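Local atomic coordinates of histidine kinase (Paraburkholderia phymatum, PDB entry 6NB0), a protein that probably works as a phosphorelay sensor kinase, using ATP to phosphorylate a histidine side chain of a protein. Residues A[186-191]-A[195-200]; A[178-183]-A[208-213]; A[231-236]-A[247-252]; A[220-225]-A[237-242]. All coordinates share one frame; numbering follows the deposited sequence.

Contacts 1 and 2 lie in the core and share helix 173-189, laid on the neighbouring strands 196-204 and 207-214; contact 1 takes the C-terminal end of the helix and contact 2 its middle. Both are built from small and branched aliphatic groups, contact 1 adding a serine where the helix ends. Contacts 3 and 4 are only partly buried and share helix 232-238, and the centres of the two contacts are about 8 Å apart. A water bridges the backbones in contact 3, contact 4 is methyl packing beside an Asx turn within its loop, and a hydrogen bond from Arg235 to the carbonyl of Leu221 ties the two together. Phe186 joins core and periphery, touching Val250 and Ala238.

Contact 1 of 4, residues A[186-191]-A[195-200]; sequences FAVEAS and TTVTLD
Val197, near the start of strand 196-204, packs against the end of helix 173-189, where the chain leaves the helix and after a three-residue turn enters the sheet. This helix-to-strand step belongs to an alpha/beta sandwich, consistent with the ATP-binding domain of histidine kinases (Bergerat fold). The apolar contacts come from both branches of the valine. Its CG1, anti to the backbone N (chi1 174°), lies 3.7 Å from Ala187 CB, while Val197 CG2 reaches Val188 CG2 more loosely at 4.3 Å. Alanine suits the helix face because its short CB lets the strand come close, and a beta-branched valine fits the extended chain while presenting two methyls to the helix. Val212 of the adjoining strand touches both Ala187 and Val197.

Polar and apolar surfaces then mix at Ser191. Its OG rests 3.4 Å from Val197 CG2 and also lies 3.7 Å from Thr195 CG2, so the hydroxyl is covered by methyl groups and needs a partner inside the protein. Serine is small enough to fold back and find one on the last turn of the helix it follows. Thr195, which offers its methyl to the serine, directs OG1 instead to the carbonyl of Ala192 in the intervening turn. The hydroxyl of Ser191 donates to the helical carbonyl of Ala187, OG to O 2.7 Å, from 43° above the carbonyl plane.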
loop_
_atom_site.group_PDB
_atom_site.type_symbol
_atom_site.label_atom_id
_atom_site.label_comp_id
_atom_site.label_asym_id
_atom_site.label_seq_id
_atom_site.Cartn_x
_atom_site.Cartn_y
_atom_site.Cartn_z
ATOM N N PHE A 186 -6.396 7.543 13.322
ATOM C CA PHE A 186 -5.211 7.631 14.181
ATOM C C PHE A 186 -5.593 8.075 15.589
ATOM O O PHE A 186 -5.121 7.513 16.593
ATOM C CB PHE A 186 -4.191 8.599 13.562
ATOM C CG PHE A 186 -2.928 8.744 14.393
ATOM C CD1 PHE A 186 -2.845 9.681 15.394
ATOM C CD2 PHE A 186 -1.850 7.893 14.176
ATOM C CE1 PHE A 186 -1.692 9.784 16.192
ATOM C CE2 PHE A 186 -0.697 7.981 14.950
ATOM C CZ PHE A 186 -0.612 8.933 15.947
ATOM N N ALA A 187 -6.423 9.120 15.682
ATOM C CA ALA A 187 -6.834 9.618 16.991
ATOM C C ALA A 187 -7.598 8.548 17.749
ATOM O O ALA A 187 -7.367 8.345 18.950
ATOM C CB ALA A 187 -7.682 10.889 16.823
ATOM N N VAL A 188 -8.469 7.807 17.042
ATOM C CA VAL A 188 -9.215 6.716 17.670
ATOM C C VAL A 188 -8.253 5.651 18.189
ATOM O O VAL A 188 -8.395 5.166 19.319
ATOM C CB VAL A 188 -10.237 6.123 16.680
ATOM C CG1 VAL A 188 -10.851 4.834 17.255
ATOM C CG2 VAL A 188 -11.338 7.172 16.397
ATOM N N GLU A 189 -7.248 5.279 17.373
ATOM C CA GLU A 189 -6.281 4.265 17.811
ATOM C C GLU A 189 -5.552 4.715 19.062
ATOM O O GLU A 189 -5.211 3.896 19.930
ATOM C CB GLU A 189 -5.272 3.962 16.689
ATOM C CG GLU A 189 -5.837 3.126 15.524
ATOM C CD GLU A 189 -5.780 1.623 15.795
ATOM O OE1 GLU A 189 -5.796 1.223 16.979
ATOM O OE2 GLU A 189 -5.735 0.839 14.829
ATOM N N ALA A 190 -5.328 6.016 19.182
ATOM C CA ALA A 190 -4.672 6.600 20.343
ATOM C C ALA A 190 -5.670 7.135 21.371
ATOM O O ALA A 190 -5.381 8.120 22.069
ATOM C CB ALA A 190 -3.718 7.708 19.889
ATOM N N SER A 191 -6.842 6.498 21.495
ATOM C CA SER A 191 -7.837 6.881 22.493
ATOM C C SER A 191 -8.215 5.692 23.364
ATOM O O SER A 191 -8.274 4.553 22.890
ATOM C CB SER A 191 -9.117 7.441 21.829
ATOM O OG SER A 191 -8.884 8.681 21.174
ATOM N N THR A 195 -13.429 8.106 25.467
ATOM C CA THR A 195 -12.899 9.360 24.937
ATOM C C THR A 195 -13.726 9.845 23.753
ATOM O O THR A 195 -14.260 9.051 22.976
ATOM C CB THR A 195 -11.427 9.154 24.516
ATOM O OG1 THR A 195 -10.654 8.894 25.698
ATOM C CG2 THR A 195 -10.860 10.393 23.793
ATOM N N THR A 196 -13.843 11.165 23.627
ATOM C CA THR A 196 -14.451 11.799 22.461
ATOM C C THR A 196 -13.364 12.311 21.516
ATOM O O THR A 196 -12.505 13.097 21.924
ATOM C CB THR A 196 -15.361 12.954 22.880
ATOM O OG1 THR A 196 -16.393 12.448 23.729
ATOM C CG2 THR A 196 -15.993 13.618 21.646
ATOM N N VAL A 197 -13.421 11.873 20.262
ATOM C CA VAL A 197 -12.575 12.387 19.180
ATOM C C VAL A 197 -13.410 13.336 18.332
ATOM O O VAL A 197 -14.473 12.958 17.833
ATOM C CB VAL A 197 -11.996 11.243 18.329
ATOM C CG1 VAL A 197 -11.235 11.802 17.101
ATOM C CG2 VAL A 197 -11.059 10.361 19.193
ATOM N N THR A 198 -12.954 14.578 18.180
ATOM C CA THR A 198 -13.727 15.589 17.465
ATOM C C THR A 198 -13.017 15.936 16.164
ATOM O O THR A 198 -11.824 16.264 16.177
ATOM C CB THR A 198 -13.902 16.845 18.323
ATOM O OG1 THR A 198 -14.666 16.528 19.492
ATOM C CG2 THR A 198 -14.583 17.975 17.525
ATOM N N LEU A 199 -13.752 15.866 15.048
ATOM C CA LEU A 199 -13.303 16.403 13.770
ATOM C C LEU A 199 -13.934 17.780 13.589
ATOM O O LEU A 199 -15.169 17.891 13.530
ATOM C CB LEU A 199 -13.711 15.463 12.632
ATOM C CG LEU A 199 -13.466 15.952 11.193
ATOM C CD1 LEU A 199 -11.994 16.254 10.969
ATOM C CD2 LEU A 199 -13.936 14.888 10.210
ATOM N N ASP A 200 -13.105 18.825 13.563
ATOM C CA ASP A 200 -13.535 20.194 13.256
ATOM C C ASP A 200 -13.163 20.483 11.809
ATOM O O ASP A 200 -12.035 20.190 11.406
ATOM C CB ASP A 200 -12.823 21.228 14.137
ATOM C CG ASP A 200 -13.300 21.224 15.557
ATOM O OD1 ASP A 200 -14.393 20.704 15.821
ATOM O OD2 ASP A 200 -12.580 21.768 16.411
#

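Contact 2 of 4, residues A[178-183]-A[208-213]; sequences AALWLL and LRATVS
No ring enters the layer where Leu180 and Leu183 meet Ala210 and Val212; the flat indole of Trp181 is turned off toward helices 44-68 and 135-154, and the one flat group of the strand that a leucine approaches is the carbonyl of Ala210, Leu183 CD2 to Ala210 O 4.0 Å. The contact proper is aliphatic. Leu180 CD2 touches Ala210 CB at 3.8 Å, a long side chain meeting a short one. One turn on, Leu183 and Val212 pass side by side, running opposite ways, and Val212 CG2 sits 3.7 Å from Leu183 CG. Chi1 of Leu183, -152°, keeps CG broadly anti to its backbone N and sends the branch over the strand.

The helix axis runs 9.6 Å from that of the strand and nearly along it, at 21°, the layering of helix on sheet in an alpha/beta sandwich. Alanine and valine, two residues apart, face the helix from the same side of the strand; Leu183 points at the strand, whereas Leu180 starts off to one side and reaches it with CD2. With no hydrogen bond between the segments, cohesion is probably due to close fit and the exclusion of water; Leu183 O is buried here without a polar partner in the model, a probable energetic cost.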
loop_
_atom_site.group_PDB
_atom_site.type_symbol
_atom_site.label_atom_id
_atom_site.label_comp_id
_atom_site.label_asym_id
_atom_site.label_seq_id
_atom_site.Cartn_x
_atom_site.Cartn_y
_atom_site.Cartn_z
ATOM N N ALA A 178 -9.234 9.486 1.959
ATOM C CA ALA A 178 -8.274 8.646 2.674
ATOM C C ALA A 178 -7.576 9.438 3.782
ATOM O O ALA A 178 -7.376 8.935 4.899
ATOM C CB ALA A 178 -7.263 8.084 1.664
ATOM N N ALA A 179 -7.209 10.689 3.491
ATOM C CA ALA A 179 -6.504 11.515 4.468
ATOM C C ALA A 179 -7.361 11.795 5.692
ATOM O O ALA A 179 -6.880 11.698 6.827
ATOM C CB ALA A 179 -6.041 12.826 3.815
ATOM N N LEU A 180 -8.641 12.130 5.489
ATOM C CA LEU A 180 -9.499 12.411 6.631
ATOM C C LEU A 180 -9.790 11.143 7.415
ATOM O O LEU A 180 -9.831 11.167 8.650
ATOM C CB LEU A 180 -10.797 13.068 6.177
ATOM C CG LEU A 180 -10.597 14.424 5.471
ATOM C CD1 LEU A 180 -11.931 14.895 4.954
ATOM C CD2 LEU A 180 -10.018 15.459 6.417
ATOM N N TRP A 181 -10.009 10.032 6.711
ATOM C CA TRP A 181 -10.170 8.747 7.396
ATOM C C TRP A 181 -9.003 8.478 8.346
ATOM O O TRP A 181 -9.201 8.086 9.501
ATOM C CB TRP A 181 -10.284 7.643 6.336
ATOM C CG TRP A 181 -10.451 6.238 6.903
ATOM C CD1 TRP A 181 -11.624 5.572 7.124
ATOM C CD2 TRP A 181 -9.391 5.339 7.274
ATOM N NE1 TRP A 181 -11.355 4.292 7.633
ATOM C CE2 TRP A 181 -9.989 4.143 7.734
ATOM C CE3 TRP A 181 -7.984 5.437 7.269
ATOM C CZ2 TRP A 181 -9.232 3.048 8.176
ATOM C CZ3 TRP A 181 -7.237 4.343 7.707
ATOM C CH2 TRP A 181 -7.860 3.178 8.163
ATOM N N LEU A 182 -7.770 8.690 7.871
ATOM C CA LEU A 182 -6.597 8.373 8.688
ATOM C C LEU A 182 -6.437 9.369 9.821
ATOM O O LEU A 182 -6.074 8.991 10.943
ATOM C CB LEU A 182 -5.342 8.352 7.803
ATOM C CG LEU A 182 -3.997 8.040 8.495
ATOM C CD1 LEU A 182 -4.054 6.672 9.203
ATOM C CD2 LEU A 182 -2.857 8.042 7.459
ATOM N N LEU A 183 -6.710 10.648 9.542
ATOM C CA LEU A 183 -6.691 11.680 10.577
ATOM C C LEU A 183 -7.556 11.272 11.769
ATOM O O LEU A 183 -7.124 11.362 12.927
ATOM C CB LEU A 183 -7.186 12.996 9.966
ATOM C CG LEU A 183 -6.718 14.337 10.513
ATOM C CD1 LEU A 183 -5.248 14.539 10.137
ATOM C CD2 LEU A 183 -7.604 15.463 9.961
ATOM N N LEU A 208 -9.130 24.823 2.914
ATOM C CA LEU A 208 -9.877 23.877 3.749
ATOM C C LEU A 208 -9.036 23.532 4.967
ATOM O O LEU A 208 -7.862 23.174 4.826
ATOM C CB LEU A 208 -10.198 22.594 2.983
ATOM C CG LEU A 208 -10.696 21.397 3.806
ATOM C CD1 LEU A 208 -12.116 21.615 4.352
ATOM C CD2 LEU A 208 -10.631 20.063 3.023
ATOM N N ARG A 209 -9.639 23.614 6.157
ATOM C CA ARG A 209 -8.962 23.310 7.414
ATOM C C ARG A 209 -9.739 22.211 8.122
ATOM O O ARG A 209 -10.938 22.367 8.368
ATOM C CB ARG A 209 -8.868 24.548 8.310
ATOM C CG ARG A 209 -8.216 25.748 7.638
ATOM C CD ARG A 209 -8.365 27.012 8.482
ATOM N NE ARG A 209 -9.752 27.267 8.868
ATOM C CZ ARG A 209 -10.184 28.402 9.409
ATOM N NH1 ARG A 209 -9.343 29.405 9.623
ATOM N NH2 ARG A 209 -11.464 28.537 9.731
ATOM N N ALA A 210 -9.064 21.109 8.429
ATOM C CA ALA A 210 -9.655 19.994 9.170
ATOM C C ALA A 210 -8.737 19.679 10.338
ATOM O O ALA A 210 -7.534 19.467 10.138
ATOM C CB ALA A 210 -9.825 18.755 8.286
ATOM N N THR A 211 -9.295 19.653 11.550
ATOM C CA THR A 211 -8.519 19.408 12.757
ATOM C C THR A 211 -9.204 18.308 13.546
ATOM O O THR A 211 -10.425 18.348 13.730
ATOM C CB THR A 211 -8.400 20.675 13.614
ATOM O OG1 THR A 211 -7.676 21.667 12.877
ATOM C CG2 THR A 211 -7.665 20.367 14.914
ATOM N N VAL A 212 -8.428 17.319 13.983
ATOM C CA VAL A 212 -8.919 16.292 14.895
ATOM C C VAL A 212 -8.295 16.581 16.254
ATOM O O VAL A 212 -7.078 16.773 16.350
ATOM C CB VAL A 212 -8.586 14.877 14.392
ATOM C CG1 VAL A 212 -8.886 13.852 15.460
ATOM C CG2 VAL A 212 -9.382 14.544 13.120
ATOM N N SER A 213 -9.129 16.694 17.293
ATOM C CA SER A 213 -8.640 16.979 18.631
ATOM C C SER A 213 -9.216 15.968 19.610
ATOM O O SER A 213 -10.377 15.565 19.497
ATOM C CB SER A 213 -8.979 18.410 19.079
ATOM O OG SER A 213 -10.372 18.642 19.106
#

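Contact 3 of 4, residues A[231-236]-A[247-252]; sequences ENFARA and ISWVLA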
loop_
_atom_site.group_PDB
_atom_site.type_symbol
_atom_site.label_atom_id
_atom_site.label_comp_id
_atom_site.label_asym_id
_atom_site.label_seq_id
_atom_site.Cartn_x
_atom_site.Cartn_y
_atom_site.Cartn_z
ATOM N N GLU A 231 -1.639 -0.933 11.028
ATOM C CA GLU A 231 -0.641 -1.996 11.143
ATOM C C GLU A 231 0.042 -1.977 12.503
ATOM O O GLU A 231 0.325 -0.914 13.061
ATOM C CB GLU A 231 0.427 -1.857 10.062
ATOM C CG GLU A 231 0.013 -2.221 8.657
ATOM C CD GLU A 231 1.165 -1.983 7.688
ATOM O OE1 GLU A 231 1.687 -0.833 7.664
ATOM O OE2 GLU A 231 1.555 -2.933 6.975
ATOM N N ASN A 232 0.354 -3.172 13.010
ATOM C CA ASN A 232 0.971 -3.282 14.325
ATOM C C ASN A 232 2.285 -2.495 14.412
ATOM O O ASN A 232 2.519 -1.746 15.375
ATOM C CB ASN A 232 1.200 -4.750 14.673
ATOM C CG ASN A 232 1.694 -4.937 16.093
ATOM O OD1 ASN A 232 2.892 -4.884 16.349
ATOM N ND2 ASN A 232 0.771 -5.159 17.023
ATOM N N PHE A 233 3.176 -2.660 13.444
ATOM C CA PHE A 233 4.472 -1.986 13.529
ATOM C C PHE A 233 4.334 -0.480 13.338
ATOM O O PHE A 233 5.128 0.289 13.893
ATOM C CB PHE A 233 5.428 -2.562 12.493
ATOM C CG PHE A 233 6.711 -1.796 12.353
ATOM C CD1 PHE A 233 7.769 -2.033 13.217
ATOM C CD2 PHE A 233 6.861 -0.844 11.347
ATOM C CE1 PHE A 233 8.960 -1.334 13.091
ATOM C CE2 PHE A 233 8.051 -0.137 11.214
ATOM C CZ PHE A 233 9.101 -0.385 12.086
ATOM N N ALA A 234 3.348 -0.059 12.532
ATOM C CA ALA A 234 3.046 1.365 12.387
ATOM C C ALA A 234 2.546 1.956 13.701
ATOM O O ALA A 234 2.939 3.064 14.096
ATOM C CB ALA A 234 1.999 1.562 11.291
ATOM N N ARG A 235 1.641 1.238 14.374
ATOM C CA ARG A 235 1.162 1.686 15.679
ATOM C C ARG A 235 2.298 1.772 16.694
ATOM O O ARG A 235 2.369 2.734 17.467
ATOM C CB ARG A 235 0.057 0.755 16.175
ATOM C CG ARG A 235 -1.254 0.930 15.399
ATOM C CD ARG A 235 -2.388 0.031 15.939
ATOM N NE ARG A 235 -2.268 -1.380 15.549
ATOM C CZ ARG A 235 -1.933 -2.385 16.359
ATOM N NH1 ARG A 235 -1.618 -2.186 17.637
ATOM N NH2 ARG A 235 -1.907 -3.623 15.879
ATOM N N ALA A 236 3.184 0.764 16.723
ATOM C CA ALA A 236 4.353 0.804 17.595
ATOM C C ALA A 236 5.251 1.997 17.274
ATOM O O ALA A 236 5.674 2.731 18.181
ATOM C CB ALA A 236 5.143 -0.504 17.481
ATOM N N ILE A 247 6.993 13.486 11.533
ATOM C CA ILE A 247 5.739 12.873 11.927
ATOM C C ILE A 247 5.977 11.414 12.279
ATOM O O ILE A 247 6.975 10.814 11.883
ATOM C CB ILE A 247 4.697 12.979 10.795
ATOM C CG1 ILE A 247 5.250 12.295 9.527
ATOM C CG2 ILE A 247 4.339 14.447 10.557
ATOM C CD1 ILE A 247 4.176 12.043 8.444
ATOM N N SER A 248 5.031 10.848 13.019
ATOM C CA SER A 248 4.890 9.397 13.089
ATOM C C SER A 248 4.687 8.852 11.674
ATOM O O SER A 248 3.896 9.401 10.907
ATOM C CB SER A 248 3.699 9.037 13.981
ATOM O OG SER A 248 3.877 9.516 15.320
ATOM N N TRP A 249 5.433 7.799 11.315
ATOM C CA TRP A 249 5.442 7.335 9.922
ATOM C C TRP A 249 4.042 7.046 9.415
ATOM O O TRP A 249 3.724 7.294 8.241
ATOM C CB TRP A 249 6.278 6.069 9.793
ATOM C CG TRP A 249 7.705 6.243 10.084
ATOM C CD1 TRP A 249 8.366 7.413 10.333
ATOM C CD2 TRP A 249 8.681 5.201 10.134
ATOM N NE1 TRP A 249 9.710 7.157 10.536
ATOM C CE2 TRP A 249 9.925 5.806 10.428
ATOM C CE3 TRP A 249 8.624 3.810 9.978
ATOM C CZ2 TRP A 249 11.106 5.065 10.554
ATOM C CZ3 TRP A 249 9.811 3.075 10.097
ATOM C CH2 TRP A 249 11.025 3.705 10.392
ATOM N N VAL A 250 3.183 6.533 10.291
ATOM C CA VAL A 250 1.881 6.075 9.832
ATOM C C VAL A 250 1.021 7.232 9.325
ATOM O O VAL A 250 0.057 6.993 8.600
ATOM C CB VAL A 250 1.162 5.292 10.955
ATOM C CG1 VAL A 250 0.727 6.220 12.095
ATOM C CG2 VAL A 250 -0.055 4.537 10.402
ATOM N N LEU A 251 1.343 8.482 9.673
ATOM C CA LEU A 251 0.545 9.620 9.215
ATOM C C LEU A 251 1.002 10.142 7.851
ATOM O O LEU A 251 0.511 11.180 7.393
ATOM C CB LEU A 251 0.571 10.748 10.265
ATOM C CG LEU A 251 -0.266 10.404 11.511
ATOM C CD1 LEU A 251 0.004 11.322 12.710
ATOM C CD2 LEU A 251 -1.763 10.355 11.198
ATOM N N ALA A 252 1.938 9.444 7.209
ATOM C CA ALA A 252 2.489 9.886 5.939
ATOM C C ALA A 252 1.400 10.228 4.920
ATOM O O ALA A 252 1.534 11.200 4.164
ATOM C CB ALA A 252 3.406 8.800 5.390
HETATM O O HOH W 1 3.919 5.425 12.807
#
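Ala234 and Val250 form the close part of the contact: Ala234 CB meets Val250 CG2 at 3.7 Å, and their CA atoms are 5.5 Å apart. Alanine allows the helix to approach this closely, and in the valine chi1 of 70° sets Val250 CG1 between the backbone N and the carbonyl carbon, which leaves CG2 anti to the N and facing Ala234. Beside this pair a water joins the two backbones, donating to Ala234 O at 2.9 Å and accepting from Val250 N at 2.8 Å. It thus meets the needs of two main-chain groups that do not bond each other directly. Val250 is further backed by Phe186 of helix 173-189.

By sequence position, helix 232-238 and the 3-10 segment 249-251 probably correspond to the F-box and G2-box regions that flank the ATP lid in histidine kinases; the glycines usual in a G2 box are absent from this segment.

The aromatic side is more open: Phe233 and Trp249 are both partly exposed, and Thr118 of the second subunit packs against each. Phe233 brings the edge of its ring to Trp249, CE2 to CZ3 3.8 Å, the two side chains running at a slant to each other. Phe233 was modelled in two conformers, and this touch describes one of them. The indole also meets His60 of helix 44-68, while the backbone N of Trp249 is held by Gln237 OE1.

Contact 4 of 4, residues A[220-225]-A[237-242]; sequences ALTDPA and QATHPR
Leu221 and Thr239 lie alongside each other, their side chains pointing opposite ways as they pass. The threonine methyl carries the touch: Thr239 CG2 is 4.0 Å from Leu221 CD1 and just as near to Leu221 CB, so it rests along the flank of the leucine. Leu221 CD1 also touches Ala238 CB at 4.1 Å; its other methyl, CD2, packs on Glu189. The leucine is long enough to span two successive residues of segment 237-242, and alanine leaves room for its branch.

Thr222 meets Thr239 quite differently. The two point at one another tip to tip, methyl against methyl, with Thr222 CG2 and Thr239 CG2 4.1 Å apart. In Thr239, chi1 of 68° puts OG1 between the backbone N and carbonyl carbon, which leaves CG2 to face segment 220-225 while the hydroxyl bonds Ala236 O. Threonine therefore suits this partly exposed border, supplying an apolar methyl to the contact and a hydroxyl to the carbonyl of Ala236, three residues earlier. On the same segment the imidazole of His240 folds back, one face over Gln237 CA.

Polar bonds fix the loop around these methyls. Arg235 NH1 holds Leu221 O, and His228 NE2 holds Asp223 O. Asp223 OD1 accepts from Ala225 N at 3.0 Å with an N-H...O angle of 157°, the amide coming from above the carboxylate plane. This is an Asx turn, here in the connection between strand 207-214 and helix 232-238, which in histidine-kinase ATP-binding domains probably corresponds to the link from the G1 box to the F box.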
loop_
_atom_site.group_PDB
_atom_site.type_symbol
_atom_site.label_atom_id
_atom_site.label_comp_id
_atom_site.label_asym_id
_atom_site.label_seq_id
_atom_site.Cartn_x
_atom_site.Cartn_y
_atom_site.Cartn_z
ATOM N N ALA A 220 -2.736 3.165 24.194
ATOM C CA ALA A 220 -3.763 2.386 23.506
ATOM C C ALA A 220 -3.319 1.953 22.110
ATOM O O ALA A 220 -3.809 0.944 21.597
ATOM C CB ALA A 220 -5.063 3.188 23.441
ATOM N N LEU A 221 -2.395 2.696 21.483
ATOM C CA LEU A 221 -1.932 2.357 20.133
ATOM C C LEU A 221 -1.382 0.940 20.064
ATOM O O LEU A 221 -1.506 0.260 19.035
ATOM C CB LEU A 221 -0.844 3.351 19.708
ATOM C CG LEU A 221 -1.357 4.659 19.109
ATOM C CD1 LEU A 221 -0.248 5.707 19.129
ATOM C CD2 LEU A 221 -1.829 4.369 17.680
ATOM N N THR A 222 -0.724 0.491 21.130
ATOM C CA THR A 222 -0.043 -0.795 21.121
ATOM C C THR A 222 -0.659 -1.784 22.095
ATOM O O THR A 222 -0.043 -2.807 22.393
ATOM C CB THR A 222 1.455 -0.624 21.421
ATOM O OG1 THR A 222 1.628 0.099 22.643
ATOM C CG2 THR A 222 2.156 0.125 20.290
ATOM N N ASP A 223 -1.855 -1.509 22.596
ATOM C CA ASP A 223 -2.470 -2.404 23.572
ATOM C C ASP A 223 -3.046 -3.626 22.857
ATOM O O ASP A 223 -4.034 -3.497 22.125
ATOM C CB ASP A 223 -3.558 -1.642 24.345
ATOM C CG ASP A 223 -4.168 -2.446 25.479
ATOM O OD1 ASP A 223 -4.021 -3.680 25.518
ATOM O OD2 ASP A 223 -4.816 -1.826 26.337
ATOM N N PRO A 224 -2.494 -4.831 23.076
ATOM C CA PRO A 224 -2.985 -6.015 22.347
ATOM C C PRO A 224 -4.367 -6.477 22.761
ATOM O O PRO A 224 -4.939 -7.322 22.064
ATOM C CB PRO A 224 -1.932 -7.093 22.664
ATOM C CG PRO A 224 -1.353 -6.683 23.977
ATOM C CD PRO A 224 -1.379 -5.160 23.979
ATOM N N ALA A 225 -4.927 -5.960 23.853
ATOM C CA ALA A 225 -6.295 -6.285 24.244
ATOM C C ALA A 225 -7.349 -5.446 23.522
ATOM O O ALA A 225 -8.549 -5.703 23.677
ATOM C CB ALA A 225 -6.460 -6.119 25.759
ATOM N N GLN A 237 5.573 2.193 15.987
ATOM C CA GLN A 237 6.442 3.298 15.592
ATOM C C GLN A 237 5.854 4.635 16.012
ATOM O O GLN A 237 6.608 5.563 16.346
ATOM C CB GLN A 237 6.702 3.282 14.072
ATOM C CG GLN A 237 7.938 4.086 13.644
ATOM C CD GLN A 237 7.682 5.594 13.540
ATOM O OE1 GLN A 237 6.556 6.025 13.292
ATOM N NE2 GLN A 237 8.732 6.395 13.755
ATOM N N ALA A 238 4.519 4.739 16.049
ATOM C CA ALA A 238 3.890 6.020 16.367
ATOM C C ALA A 238 4.084 6.409 17.830
ATOM O O ALA A 238 3.966 7.595 18.151
ATOM C CB ALA A 238 2.397 5.986 16.042
ATOM N N THR A 239 4.347 5.444 18.721
ATOM C CA THR A 239 4.633 5.791 20.113
ATOM C C THR A 239 6.066 6.252 20.307
ATOM O O THR A 239 6.412 6.688 21.408
ATOM C CB THR A 239 4.354 4.607 21.054
ATOM O OG1 THR A 239 5.302 3.563 20.818
ATOM C CG2 THR A 239 2.933 4.056 20.883
ATOM N N HIS A 240 6.907 6.154 19.280
ATOM C CA HIS A 240 8.313 6.497 19.445
ATOM C C HIS A 240 8.482 8.011 19.496
ATOM O O HIS A 240 7.748 8.747 18.828
ATOM C CB HIS A 240 9.164 5.966 18.292
ATOM C CG HIS A 240 9.235 4.476 18.211
ATOM N ND1 HIS A 240 9.974 3.829 17.246
ATOM C CD2 HIS A 240 8.657 3.507 18.960
ATOM C CE1 HIS A 240 9.855 2.524 17.407
ATOM N NE2 HIS A 240 9.069 2.301 18.443
ATOM N N PRO A 241 9.470 8.493 20.254
ATOM C CA PRO A 241 9.780 9.925 20.254
ATOM C C PRO A 241 10.131 10.416 18.860
ATOM O O PRO A 241 10.922 9.804 18.139
ATOM C CB PRO A 241 10.988 10.025 21.202
ATOM C CG PRO A 241 10.889 8.844 22.082
ATOM C CD PRO A 241 10.265 7.749 21.250
ATOM N N ARG A 242 9.538 11.538 18.477
ATOM C CA ARG A 242 9.712 12.044 17.126
ATOM C C ARG A 242 10.925 12.953 17.039
ATOM O O ARG A 242 11.105 13.855 17.869
ATOM C CB ARG A 242 8.451 12.772 16.664
ATOM C CG ARG A 242 7.259 11.824 16.496
ATOM C CD ARG A 242 5.952 12.569 16.601
ATOM N NE ARG A 242 5.977 13.740 15.728
ATOM C CZ ARG A 242 5.136 14.765 15.837
ATOM N NH1 ARG A 242 4.227 14.777 16.807
ATOM N NH2 ARG A 242 5.221 15.782 14.990
#